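Side-chain contacts in transcriptional regulatory protein FixJ (Sinorhizobium meliloti, PDB 1DBW), which activates transcription of the nitrogen-fixation genes nifA and fixK once its receiver domain, the part described here, has been switched on by FixL: residues A[17-22]-A[104-109]; A[53-58]-A[63-68]; A[77-82]-A[116-121]; A[100-103]-A[109-112]. The protein carries 2 engineered substitutions. One frame throughout, in Å; residues are numbered along the deposited sequence.

Interaction 1 (A[17-22]-A[104-109])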
loop_
_atom_site.group_PDB
_atom_site.type_symbol
_atom_site.label_atom_id
_atom_site.label_comp_id
_atom_site.label_asym_id
_atom_site.label_seq_id
_atom_site.Cartn_x
_atom_site.Cartn_y
_atom_site.Cartn_z
ATOM N N LYS A 17 1.119 -9.530 -8.571
ATOM C CA LYS A 17 0.707 -9.430 -9.975
ATOM C C LYS A 17 -0.819 -9.336 -10.086
ATOM O O LYS A 17 -1.338 -8.495 -10.816
ATOM C CB LYS A 17 1.236 -10.633 -10.771
ATOM C CG LYS A 17 2.760 -10.770 -10.689
ATOM C CD LYS A 17 3.253 -12.196 -10.939
ATOM C CE LYS A 17 4.694 -12.341 -10.451
ATOM N NZ LYS A 17 5.253 -13.713 -10.635
ATOM N N SER A 18 -1.516 -10.183 -9.329
ATOM C CA SER A 18 -2.978 -10.219 -9.312
ATOM C C SER A 18 -3.593 -8.850 -8.990
ATOM O O SER A 18 -4.432 -8.345 -9.741
ATOM C CB SER A 18 -3.445 -11.263 -8.291
ATOM O OG SER A 18 -4.842 -11.191 -8.089
ATOM N N LEU A 19 -3.150 -8.248 -7.887
ATOM C CA LEU A 19 -3.652 -6.934 -7.462
ATOM C C LEU A 19 -3.274 -5.867 -8.477
ATOM O O LEU A 19 -4.126 -5.095 -8.917
ATOM C CB LEU A 19 -3.098 -6.519 -6.084
ATOM C CG LEU A 19 -3.595 -5.148 -5.575
ATOM C CD1 LEU A 19 -5.134 -5.132 -5.555
ATOM C CD2 LEU A 19 -3.064 -4.850 -4.162
ATOM N N ALA A 20 -2.002 -5.852 -8.866
ATOM C CA ALA A 20 -1.535 -4.841 -9.808
ATOM C C ALA A 20 -2.272 -4.897 -11.126
ATOM O O ALA A 20 -2.682 -3.852 -11.662
ATOM C CB ALA A 20 -0.035 -4.995 -10.048
ATOM N N PHE A 21 -2.403 -6.107 -11.672
ATOM C CA PHE A 21 -3.094 -6.283 -12.947
ATOM C C PHE A 21 -4.555 -5.858 -12.832
ATOM O O PHE A 21 -5.096 -5.212 -13.735
ATOM C CB PHE A 21 -2.985 -7.725 -13.440
ATOM C CG PHE A 21 -1.592 -8.116 -13.883
ATOM C CD1 PHE A 21 -1.377 -9.313 -14.567
ATOM C CD2 PHE A 21 -0.498 -7.273 -13.656
ATOM C CE1 PHE A 21 -0.094 -9.662 -15.025
ATOM C CE2 PHE A 21 0.787 -7.618 -14.111
ATOM C CZ PHE A 21 0.983 -8.813 -14.797
ATOM N N MET A 22 -5.191 -6.200 -11.718
ATOM C CA MET A 22 -6.579 -5.818 -11.511
ATOM C C MET A 22 -6.726 -4.298 -11.466
ATOM O O MET A 22 -7.621 -3.768 -12.093
ATOM C CB MET A 22 -7.141 -6.446 -10.236
ATOM C CG MET A 22 -8.606 -6.106 -9.979
ATOM S SD MET A 22 -8.912 -4.486 -9.249
ATOM C CE MET A 22 -8.233 -4.759 -7.546
ATOM N N LYS A 104 -7.785 -9.335 4.148
ATOM C CA LYS A 104 -7.914 -10.317 3.096
ATOM C C LYS A 104 -8.845 -11.465 3.519
ATOM O O LYS A 104 -8.916 -11.804 4.711
ATOM C CB LYS A 104 -6.546 -10.937 2.796
ATOM C CG LYS A 104 -5.544 -9.987 2.225
ATOM C CD LYS A 104 -4.327 -10.703 1.678
ATOM C CE LYS A 104 -3.320 -11.019 2.764
ATOM N NZ LYS A 104 -2.061 -11.500 2.154
ATOM N N PRO A 105 -9.623 -12.020 2.567
ATOM C CA PRO A 105 -9.700 -11.649 1.143
ATOM C C PRO A 105 -10.602 -10.428 1.028
ATOM O O PRO A 105 -11.453 -10.172 1.912
ATOM C CB PRO A 105 -10.383 -12.864 0.493
ATOM C CG PRO A 105 -10.201 -13.982 1.503
ATOM C CD PRO A 105 -10.347 -13.284 2.820
ATOM N N PHE A 106 -10.410 -9.643 -0.037
ATOM C CA PHE A 106 -11.229 -8.454 -0.234
ATOM C C PHE A 106 -11.798 -8.418 -1.640
ATOM O O PHE A 106 -11.243 -9.036 -2.543
ATOM C CB PHE A 106 -10.395 -7.185 -0.001
ATOM C CG PHE A 106 -9.104 -7.161 -0.776
ATOM C CD1 PHE A 106 -9.094 -6.797 -2.125
ATOM C CD2 PHE A 106 -7.915 -7.567 -0.194
ATOM C CE1 PHE A 106 -7.919 -6.845 -2.891
ATOM C CE2 PHE A 106 -6.735 -7.618 -0.943
ATOM C CZ PHE A 106 -6.738 -7.256 -2.305
ATOM N N GLU A 107 -12.885 -7.670 -1.809
ATOM C CA GLU A 107 -13.515 -7.492 -3.110
ATOM C C GLU A 107 -12.727 -6.386 -3.802
ATOM O O GLU A 107 -12.291 -5.422 -3.161
ATOM C CB GLU A 107 -14.960 -6.967 -2.992
ATOM C CG GLU A 107 -15.926 -7.814 -2.212
ATOM C CD GLU A 107 -16.685 -8.805 -3.066
ATOM O OE1 GLU A 107 -16.697 -8.670 -4.316
ATOM O OE2 GLU A 107 -17.283 -9.731 -2.466
ATOM N N ASP A 108 -12.650 -6.476 -5.112
ATOM C CA ASP A 108 -11.952 -5.463 -5.888
ATOM C C ASP A 108 -12.565 -4.091 -5.643
ATOM O O ASP A 108 -11.849 -3.114 -5.468
ATOM C CB ASP A 108 -12.032 -5.793 -7.377
ATOM C CG ASP A 108 -11.248 -7.046 -7.738
ATOM O OD1 ASP A 108 -10.315 -7.413 -6.995
ATOM O OD2 ASP A 108 -11.568 -7.653 -8.772
ATOM N N THR A 109 -13.894 -4.009 -5.566
ATOM C CA THR A 109 -14.517 -2.711 -5.344
ATOM C C THR A 109 -14.072 -2.084 -4.028
ATOM O O THR A 109 -13.856 -0.885 -3.962
ATOM C CB THR A 109 -16.048 -2.808 -5.376
ATOM O OG1 THR A 109 -16.468 -3.710 -4.350
ATOM C CG2 THR A 109 -16.514 -3.323 -6.728
#
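M22 and D108 carry most of this contact, the thioether chain of one running past the carboxylate of the other in the opposite direction. These are van der Waals touches between unlike groups. M22 CE lies 3.4 Å from D108 OD1, and M22 CG sits 3.6 Å from D108 CG, so both the near and the far end of the methionine chain rest against the carboxylate. M22 CG stands anti to the backbone N (chi1 -179°), and bends at the next two torsions, -80° and -70°, fold the chain so that SD and CE lie beside D108. Cutting M22 back to an alanine here would remove SD and CE and is likely to open a gap between helix 13-25 and I111 and I112, with the D108 carboxylate freer to turn.

The setting is the doubly wound five-stranded beta/alpha fold of the CheY-like receiver domain. Helix 13-25 meets the loop that follows strand 100-103 and the start of helix 108-119, with E107 at the N-cap position of that helix.

The second kind of contact is apolar and more buried on the helix 13-25 side. L19 CD1 approaches the ring of F106 obliquely, 4.2 Å from CZ. Both L19 and F106 also rest on I81 of strand 78-82. In the same loop K104, joined to P105 by a cis peptide bond, sends NZ into a salt bridge with D54, a magnesium-binding residue.

Interaction 2 (A[53-58]-A[63-68])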
loop_
_atom_site.group_PDB
_atom_site.type_symbol
_atom_site.label_atom_id
_atom_site.label_comp_id
_atom_site.label_asym_id
_atom_site.label_seq_id
_atom_site.Cartn_x
_atom_site.Cartn_y
_atom_site.Cartn_z
ATOM N N THR A 53 0.294 -1.811 0.603
ATOM C CA THR A 53 1.194 -2.878 0.997
ATOM C C THR A 53 0.462 -4.196 1.231
ATOM O O THR A 53 -0.717 -4.196 1.576
ATOM C CB THR A 53 1.920 -2.540 2.328
ATOM O OG1 THR A 53 0.979 -2.571 3.402
ATOM C CG2 THR A 53 2.552 -1.141 2.276
ATOM N N ASP A 54 1.133 -5.289 0.892
ATOM C CA ASP A 54 0.628 -6.636 1.184
ATOM C C ASP A 54 1.908 -7.404 1.505
ATOM O O ASP A 54 2.481 -8.103 0.646
ATOM C CB ASP A 54 -0.127 -7.287 0.016
ATOM C CG ASP A 54 -0.756 -8.641 0.405
ATOM O OD1 ASP A 54 -1.451 -9.234 -0.445
ATOM O OD2 ASP A 54 -0.572 -9.103 1.562
ATOM N N LEU A 55 2.418 -7.132 2.708
ATOM C CA LEU A 55 3.658 -7.709 3.232
ATOM C C LEU A 55 3.311 -8.718 4.325
ATOM O O LEU A 55 2.707 -8.365 5.342
ATOM C CB LEU A 55 4.536 -6.605 3.798
ATOM C CG LEU A 55 4.946 -5.592 2.731
ATOM C CD1 LEU A 55 5.502 -4.323 3.363
ATOM C CD2 LEU A 55 5.949 -6.242 1.791
ATOM N N ARG A 56 3.684 -9.970 4.090
ATOM C CA ARG A 56 3.378 -11.050 5.023
ATOM C C ARG A 56 4.550 -11.471 5.876
ATOM O O ARG A 56 4.351 -11.890 7.017
ATOM C CB ARG A 56 2.842 -12.260 4.264
ATOM C CG ARG A 56 1.724 -11.917 3.302
ATOM C CD ARG A 56 1.695 -12.895 2.152
ATOM N NE ARG A 56 0.991 -12.345 1.001
ATOM C CZ ARG A 56 -0.036 -12.938 0.399
ATOM N NH1 ARG A 56 -0.489 -14.107 0.841
ATOM N NH2 ARG A 56 -0.612 -12.362 -0.650
ATOM N N MET A 57 5.762 -11.407 5.324
ATOM C CA MET A 57 6.948 -11.786 6.111
ATOM C C MET A 57 7.176 -10.734 7.212
ATOM O O MET A 57 7.504 -9.564 6.923
ATOM C CB MET A 57 8.183 -11.926 5.208
ATOM C CG MET A 57 9.509 -11.938 5.962
ATOM S SD MET A 57 9.403 -12.775 7.572
ATOM C CE MET A 57 9.929 -14.462 7.101
ATOM N N PRO A 58 6.971 -11.124 8.491
ATOM C CA PRO A 58 7.135 -10.249 9.669
ATOM C C PRO A 58 8.505 -9.545 9.822
ATOM O O PRO A 58 8.737 -8.811 10.811
ATOM C CB PRO A 58 6.824 -11.195 10.841
ATOM C CG PRO A 58 7.227 -12.562 10.296
ATOM C CD PRO A 58 6.624 -12.498 8.905
ATOM N N VAL A 63 3.576 -2.138 8.561
ATOM C CA VAL A 63 3.810 -1.257 9.705
ATOM C C VAL A 63 5.265 -0.770 9.803
ATOM O O VAL A 63 5.518 0.415 10.055
ATOM C CB VAL A 63 3.366 -1.947 11.027
ATOM C CG1 VAL A 63 3.812 -1.135 12.232
ATOM C CG2 VAL A 63 1.862 -2.103 11.040
ATOM N N GLU A 64 6.227 -1.674 9.616
ATOM C CA GLU A 64 7.644 -1.312 9.665
ATOM C C GLU A 64 7.977 -0.405 8.477
ATOM O O GLU A 64 8.752 0.543 8.597
ATOM C CB GLU A 64 8.508 -2.571 9.609
ATOM C CG GLU A 64 8.339 -3.483 10.820
ATOM C CD GLU A 64 8.824 -4.899 10.556
ATOM O OE1 GLU A 64 7.989 -5.831 10.615
ATOM O OE2 GLU A 64 10.034 -5.081 10.277
ATOM N N LEU A 65 7.363 -0.684 7.332
ATOM C CA LEU A 65 7.607 0.142 6.163
ATOM C C LEU A 65 7.111 1.575 6.452
ATOM O O LEU A 65 7.818 2.542 6.148
ATOM C CB LEU A 65 6.923 -0.466 4.928
ATOM C CG LEU A 65 7.015 0.374 3.642
ATOM C CD1 LEU A 65 8.463 0.645 3.295
ATOM C CD2 LEU A 65 6.309 -0.366 2.502
ATOM N N LEU A 66 5.920 1.707 7.044
ATOM C CA LEU A 66 5.364 3.021 7.396
ATOM C C LEU A 66 6.260 3.752 8.370
ATOM O O LEU A 66 6.503 4.959 8.235
ATOM C CB LEU A 66 3.963 2.896 7.998
ATOM C CG LEU A 66 2.903 2.268 7.092
ATOM C CD1 LEU A 66 1.546 2.374 7.739
ATOM C CD2 LEU A 66 2.902 2.965 5.727
ATOM N N ARG A 67 6.832 2.994 9.300
ATOM C CA ARG A 67 7.721 3.556 10.302
ATOM C C ARG A 67 8.983 4.059 9.625
ATOM O O ARG A 67 9.424 5.181 9.880
ATOM C CB ARG A 67 8.059 2.491 11.351
ATOM N N ASN A 68 9.528 3.250 8.715
ATOM C CA ASN A 68 10.735 3.601 7.967
ATOM C C ASN A 68 10.498 4.816 7.057
ATOM O O ASN A 68 11.389 5.659 6.879
ATOM C CB ASN A 68 11.236 2.404 7.170
ATOM C CG ASN A 68 11.809 1.288 8.063
ATOM O OD1 ASN A 68 12.209 0.241 7.568
ATOM N ND2 ASN A 68 11.851 1.518 9.366
#
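L65 reaches from helix 62-71 to two residues of 53-58 with a single methyl, CD2, and this is the tight, buried part of the contact. T53 CG2 lies 3.8 Å from L65 CD2, the two side chains passing in opposite directions, while L55 CD1 comes within 4.1 Å of the same methyl with its chain crossing at about a right angle. Placing L65 CG anti to the backbone N (chi1 175°) brings the isobutyl group to the end of the strand.

The outer side is looser and polar. P58, poorly ordered, offers its carbonyl: P58 O is 3.1 Å from E64 OE1, but both are acceptors and no bond joins them. OE1 instead accepts a hydrogen bond from the backbone N of S61. Were E64 replaced by an alanine, the S61 amide would probably lose this acceptor and the turn into the helix become less well fixed.

Behind the strand end, D54 and R56 belong to the magnesium site, and R56 NH2 makes a weak, bent salt bridge to D54 OD1. The contact joins the first two elements of a beta-alpha-beta unit completed by strand 78-82: T53 also packs on V80 of that strand, L55 on V9 of strand 5-10, and L65 on L40 of helix 36-42.

Interaction 3 (A[77-82]-A[116-121])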
loop_
_atom_site.group_PDB
_atom_site.type_symbol
_atom_site.label_atom_id
_atom_site.label_comp_id
_atom_site.label_asym_id
_atom_site.label_seq_id
_atom_site.Cartn_x
_atom_site.Cartn_y
_atom_site.Cartn_z
ATOM N N PRO A 77 0.244 8.568 1.527
ATOM C CA PRO A 77 -1.024 7.969 1.991
ATOM C C PRO A 77 -0.948 6.480 1.729
ATOM O O PRO A 77 -0.646 6.056 0.600
ATOM C CB PRO A 77 -2.083 8.664 1.112
ATOM C CG PRO A 77 -1.388 10.006 0.746
ATOM C CD PRO A 77 0.003 9.567 0.461
ATOM N N SER A 78 -1.135 5.664 2.776
ATOM C CA SER A 78 -0.984 4.207 2.633
ATOM C C SER A 78 -2.147 3.333 3.122
ATOM O O SER A 78 -2.700 3.591 4.199
ATOM C CB SER A 78 0.271 3.732 3.390
ATOM O OG SER A 78 1.340 4.668 3.360
ATOM N N ILE A 79 -2.431 2.267 2.354
ATOM C CA ILE A 79 -3.448 1.267 2.629
ATOM C C ILE A 79 -2.624 0.029 2.937
ATOM O O ILE A 79 -1.773 -0.394 2.146
ATOM C CB ILE A 79 -4.285 0.994 1.381
ATOM C CG1 ILE A 79 -5.018 2.272 0.956
ATOM C CG2 ILE A 79 -5.289 -0.133 1.659
ATOM C CD1 ILE A 79 -5.719 2.961 2.135
ATOM N N VAL A 80 -2.878 -0.586 4.084
ATOM C CA VAL A 80 -2.102 -1.771 4.470
ATOM C C VAL A 80 -3.035 -2.966 4.365
ATOM O O VAL A 80 -4.068 -2.962 4.958
ATOM C CB VAL A 80 -1.576 -1.635 5.937
ATOM C CG1 VAL A 80 -0.914 -2.936 6.384
ATOM C CG2 VAL A 80 -0.538 -0.456 6.025
ATOM N N ILE A 81 -2.714 -3.915 3.494
ATOM C CA ILE A 81 -3.549 -5.098 3.348
ATOM C C ILE A 81 -3.078 -6.014 4.468
ATOM O O ILE A 81 -1.872 -6.317 4.577
ATOM C CB ILE A 81 -3.348 -5.753 1.988
ATOM C CG1 ILE A 81 -3.918 -4.827 0.917
ATOM C CG2 ILE A 81 -4.070 -7.085 1.959
ATOM C CD1 ILE A 81 -3.580 -5.275 -0.514
ATOM N N THR A 82 -4.044 -6.513 5.223
ATOM C CA THR A 82 -3.733 -7.334 6.384
ATOM C C THR A 82 -4.249 -8.774 6.281
ATOM O O THR A 82 -5.194 -9.068 5.540
ATOM C CB THR A 82 -4.271 -6.639 7.680
ATOM O OG1 THR A 82 -5.686 -6.462 7.569
ATOM C CG2 THR A 82 -3.641 -5.225 7.847
ATOM N N GLU A 116 -8.962 5.158 -3.666
ATOM C CA GLU A 116 -9.505 6.473 -4.041
ATOM C C GLU A 116 -9.587 7.392 -2.801
ATOM O O GLU A 116 -9.210 8.569 -2.861
ATOM C CB GLU A 116 -10.872 6.294 -4.707
ATOM C CG GLU A 116 -10.796 5.466 -5.984
ATOM C CD GLU A 116 -12.162 5.222 -6.612
ATOM O OE1 GLU A 116 -12.210 4.905 -7.822
ATOM O OE2 GLU A 116 -13.183 5.331 -5.897
ATOM N N ARG A 117 -9.965 6.821 -1.665
ATOM C CA ARG A 117 -10.052 7.584 -0.408
ATOM C C ARG A 117 -8.663 8.081 -0.027
ATOM O O ARG A 117 -8.496 9.232 0.376
ATOM C CB ARG A 117 -10.562 6.694 0.727
ATOM C CG ARG A 117 -11.830 7.179 1.429
ATOM C CD ARG A 117 -13.073 7.056 0.552
ATOM N NE ARG A 117 -13.042 7.978 -0.584
ATOM C CZ ARG A 117 -13.415 7.655 -1.822
ATOM N NH1 ARG A 117 -13.856 6.426 -2.084
ATOM N NH2 ARG A 117 -13.327 8.556 -2.801
ATOM N N ALA A 118 -7.665 7.201 -0.153
ATOM C CA ALA A 118 -6.304 7.576 0.187
ATOM C C ALA A 118 -5.761 8.646 -0.771
ATOM O O ALA A 118 -5.007 9.517 -0.343
ATOM C CB ALA A 118 -5.377 6.349 0.189
ATOM N N SER A 119 -6.199 8.617 -2.031
ATOM C CA SER A 119 -5.708 9.583 -3.021
ATOM C C SER A 119 -6.200 10.990 -2.695
ATOM O O SER A 119 -5.613 11.974 -3.135
ATOM C CB SER A 119 -6.171 9.202 -4.433
ATOM O OG SER A 119 -7.554 9.512 -4.604
ATOM N N GLU A 120 -7.281 11.076 -1.930
ATOM C CA GLU A 120 -7.848 12.368 -1.547
ATOM C C GLU A 120 -6.938 13.094 -0.549
ATOM O O GLU A 120 -7.035 14.309 -0.377
ATOM C CB GLU A 120 -9.248 12.169 -0.965
ATOM C CG GLU A 120 -10.379 12.770 -1.802
ATOM C CD GLU A 120 -10.556 12.112 -3.155
ATOM O OE1 GLU A 120 -11.237 11.064 -3.221
ATOM O OE2 GLU A 120 -10.042 12.657 -4.159
ATOM N N HIS A 121 -6.005 12.357 0.048
ATOM C CA HIS A 121 -5.071 12.933 1.005
ATOM C C HIS A 121 -3.890 13.598 0.302
ATOM O O HIS A 121 -3.013 14.157 0.961
ATOM C CB HIS A 121 -4.578 11.880 1.990
ATOM C CG HIS A 121 -5.598 11.485 3.014
ATOM N ND1 HIS A 121 -6.484 10.446 2.825
ATOM C CD2 HIS A 121 -5.861 11.981 4.248
ATOM C CE1 HIS A 121 -7.248 10.316 3.894
ATOM N NE2 HIS A 121 -6.890 11.233 4.772
#
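P77 meets A118 and H121 where the chain enters strand 78-82 and runs against the C-terminal part of helix 108-119. The CA atoms of P77 and A118 are 5.6 Å apart, close enough for the proline ring to lie against the helix backbone. Its CB is 3.4 Å from A118 O and 4.1 Å from A118 CB. One atom further out, P77 CG is also in van der Waals range of A118 O and comes 3.9 Å from H121 CB, the two side chains passing in opposite directions.

I79, two residues on, also points toward the helix. From its CB the chain runs to CG1, anti to the carbonyl carbon (chi1 -62°), which just grazes A118 CB; the terminal CD1 closes on that methyl at 3.9 Å. A118 CB thus lies between P77 CB and I79 CD1.

A118 O has a second task, accepting the backbone N of H121. The imidazole itself turns back to its own segment, where ND1 makes a weak bond to R117 O.

A118 also touches V50, so this last helix of the doubly wound receiver fold lies over strands 49-54 and 78-82 on one face of the parallel sheet, while helix 62-71, reached by S78 and V80 through L66, packs on the other.

Interaction 4 (A[100-103]-A[109-112])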
loop_
_atom_site.group_PDB
_atom_site.type_symbol
_atom_site.label_atom_id
_atom_site.label_comp_id
_atom_site.label_asym_id
_atom_site.label_seq_id
_atom_site.Cartn_x
_atom_site.Cartn_y
_atom_site.Cartn_z
ATOM N N ASP A 100 -6.035 3.496 5.877
ATOM C CA ASP A 100 -6.966 2.403 6.135
ATOM C C ASP A 100 -6.256 1.077 6.028
ATOM O O ASP A 100 -5.123 0.997 5.573
ATOM C CB ASP A 100 -8.128 2.410 5.135
ATOM C CG ASP A 100 -9.420 1.783 5.707
ATOM O OD1 ASP A 100 -9.444 1.259 6.854
ATOM O OD2 ASP A 100 -10.442 1.845 5.003
ATOM N N PHE A 101 -6.909 0.042 6.529
ATOM C CA PHE A 101 -6.370 -1.297 6.401
ATOM C C PHE A 101 -7.457 -2.033 5.637
ATOM O O PHE A 101 -8.624 -1.611 5.631
ATOM C CB PHE A 101 -6.192 -2.005 7.760
ATOM C CG PHE A 101 -7.494 -2.342 8.440
ATOM C CD1 PHE A 101 -8.088 -3.603 8.279
ATOM C CD2 PHE A 101 -8.154 -1.384 9.217
ATOM C CE1 PHE A 101 -9.329 -3.901 8.893
ATOM C CE2 PHE A 101 -9.367 -1.666 9.824
ATOM C CZ PHE A 101 -9.963 -2.938 9.662
ATOM N N ILE A 102 -7.062 -3.092 4.957
ATOM C CA ILE A 102 -8.014 -3.929 4.256
ATOM C C ILE A 102 -7.675 -5.368 4.569
ATOM O O ILE A 102 -6.623 -5.851 4.206
ATOM C CB ILE A 102 -7.935 -3.766 2.753
ATOM C CG1 ILE A 102 -8.259 -2.314 2.356
ATOM C CG2 ILE A 102 -8.916 -4.754 2.082
ATOM C CD1 ILE A 102 -9.677 -1.897 2.618
ATOM N N GLU A 103 -8.595 -6.061 5.225
ATOM C CA GLU A 103 -8.389 -7.458 5.580
ATOM C C GLU A 103 -8.681 -8.379 4.381
ATOM O O GLU A 103 -9.676 -8.198 3.676
ATOM C CB GLU A 103 -9.332 -7.800 6.753
ATOM C CG GLU A 103 -9.256 -9.248 7.217
ATOM C CD GLU A 103 -10.334 -9.597 8.249
ATOM O OE1 GLU A 103 -11.106 -8.713 8.698
ATOM O OE2 GLU A 103 -10.427 -10.787 8.587
ATOM N N THR A 109 -13.894 -4.009 -5.566
ATOM C CA THR A 109 -14.517 -2.711 -5.344
ATOM C C THR A 109 -14.072 -2.084 -4.028
ATOM O O THR A 109 -13.856 -0.885 -3.962
ATOM C CB THR A 109 -16.048 -2.808 -5.376
ATOM O OG1 THR A 109 -16.468 -3.710 -4.350
ATOM C CG2 THR A 109 -16.514 -3.323 -6.728
ATOM N N VAL A 110 -13.833 -2.918 -3.018
ATOM C CA VAL A 110 -13.422 -2.429 -1.714
ATOM C C VAL A 110 -12.010 -1.844 -1.677
ATOM O O VAL A 110 -11.799 -0.786 -1.060
ATOM C CB VAL A 110 -13.560 -3.517 -0.626
ATOM C CG1 VAL A 110 -12.863 -3.101 0.657
ATOM C CG2 VAL A 110 -15.021 -3.731 -0.335
ATOM N N ILE A 111 -11.057 -2.507 -2.326
ATOM C CA ILE A 111 -9.703 -1.981 -2.327
ATOM C C ILE A 111 -9.671 -0.738 -3.220
ATOM O O ILE A 111 -8.971 0.221 -2.920
ATOM C CB ILE A 111 -8.665 -3.025 -2.785
ATOM C CG1 ILE A 111 -7.245 -2.491 -2.564
ATOM C CG2 ILE A 111 -8.843 -3.375 -4.242
ATOM C CD1 ILE A 111 -6.950 -2.127 -1.154
ATOM N N ILE A 112 -10.433 -0.748 -4.305
ATOM C CA ILE A 112 -10.466 0.435 -5.187
ATOM C C ILE A 112 -11.009 1.663 -4.422
ATOM O O ILE A 112 -10.471 2.767 -4.521
ATOM C CB ILE A 112 -11.302 0.144 -6.452
ATOM C CG1 ILE A 112 -10.523 -0.825 -7.353
ATOM C CG2 ILE A 112 -11.637 1.441 -7.215
ATOM C CD1 ILE A 112 -11.347 -1.436 -8.472
#
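Strand 100-103 and the first turn of helix 108-119 come nearest at I102 and I111, whose CA atoms are 7.1 Å apart. The strand is an outermost one of the five-stranded parallel sheet of the CheY-like receiver fold, and the chain leaves it through a short loop to enter the helix that packs back on the sheet. Backbone bonds from D100 and I102 tie the strand to its neighbour 78-82.

I102 is the strand's one residue in this contact. Its side chain divides between two helix residues, both met obliquely. CG1, set anti to the carbonyl carbon (chi1 -61°), carries the chain out from the sheet, and a second bend of -67° sends CD1 to V110. There I102 CD1 lies 3.9 Å from V110 CG1, on the more exposed side. On the buried side I111 extends its own chain toward the sheet, with CG1 anti to the backbone N (chi1 -171°). The same I111 also touches I79 of strand 78-82, F106 and M22, so it sits at the meeting of strand, loop and helix 13-25. Every cross-contact is between aliphatic carbons, the shortest being I111 CD1 against I102 CG1 at 3.8 Å.

All four contacts lie in one receiver domain. Along the chain, interaction 2 is nested in the loop closed by interaction 1, whereas interaction 3 crosses it, their segments alternating; interaction 4 is nested inside interaction 3. Interactions 1, 3 and 4 share helix 108-119: 1 and 4 have centres about 9 Å apart and meet where M22 touches I111, and 3 and 4, centres about 8 Å apart, use neighbouring strands. Interaction 2, its centre about 14 Å from that of interaction 3, is joined to it through the probable backbone hydrogen bonds of T53 with I79 and I81. Interactions 1 and 2 have centres about 18 Å apart, yet K104 ties the loop before helix 108-119 to the magnesium site.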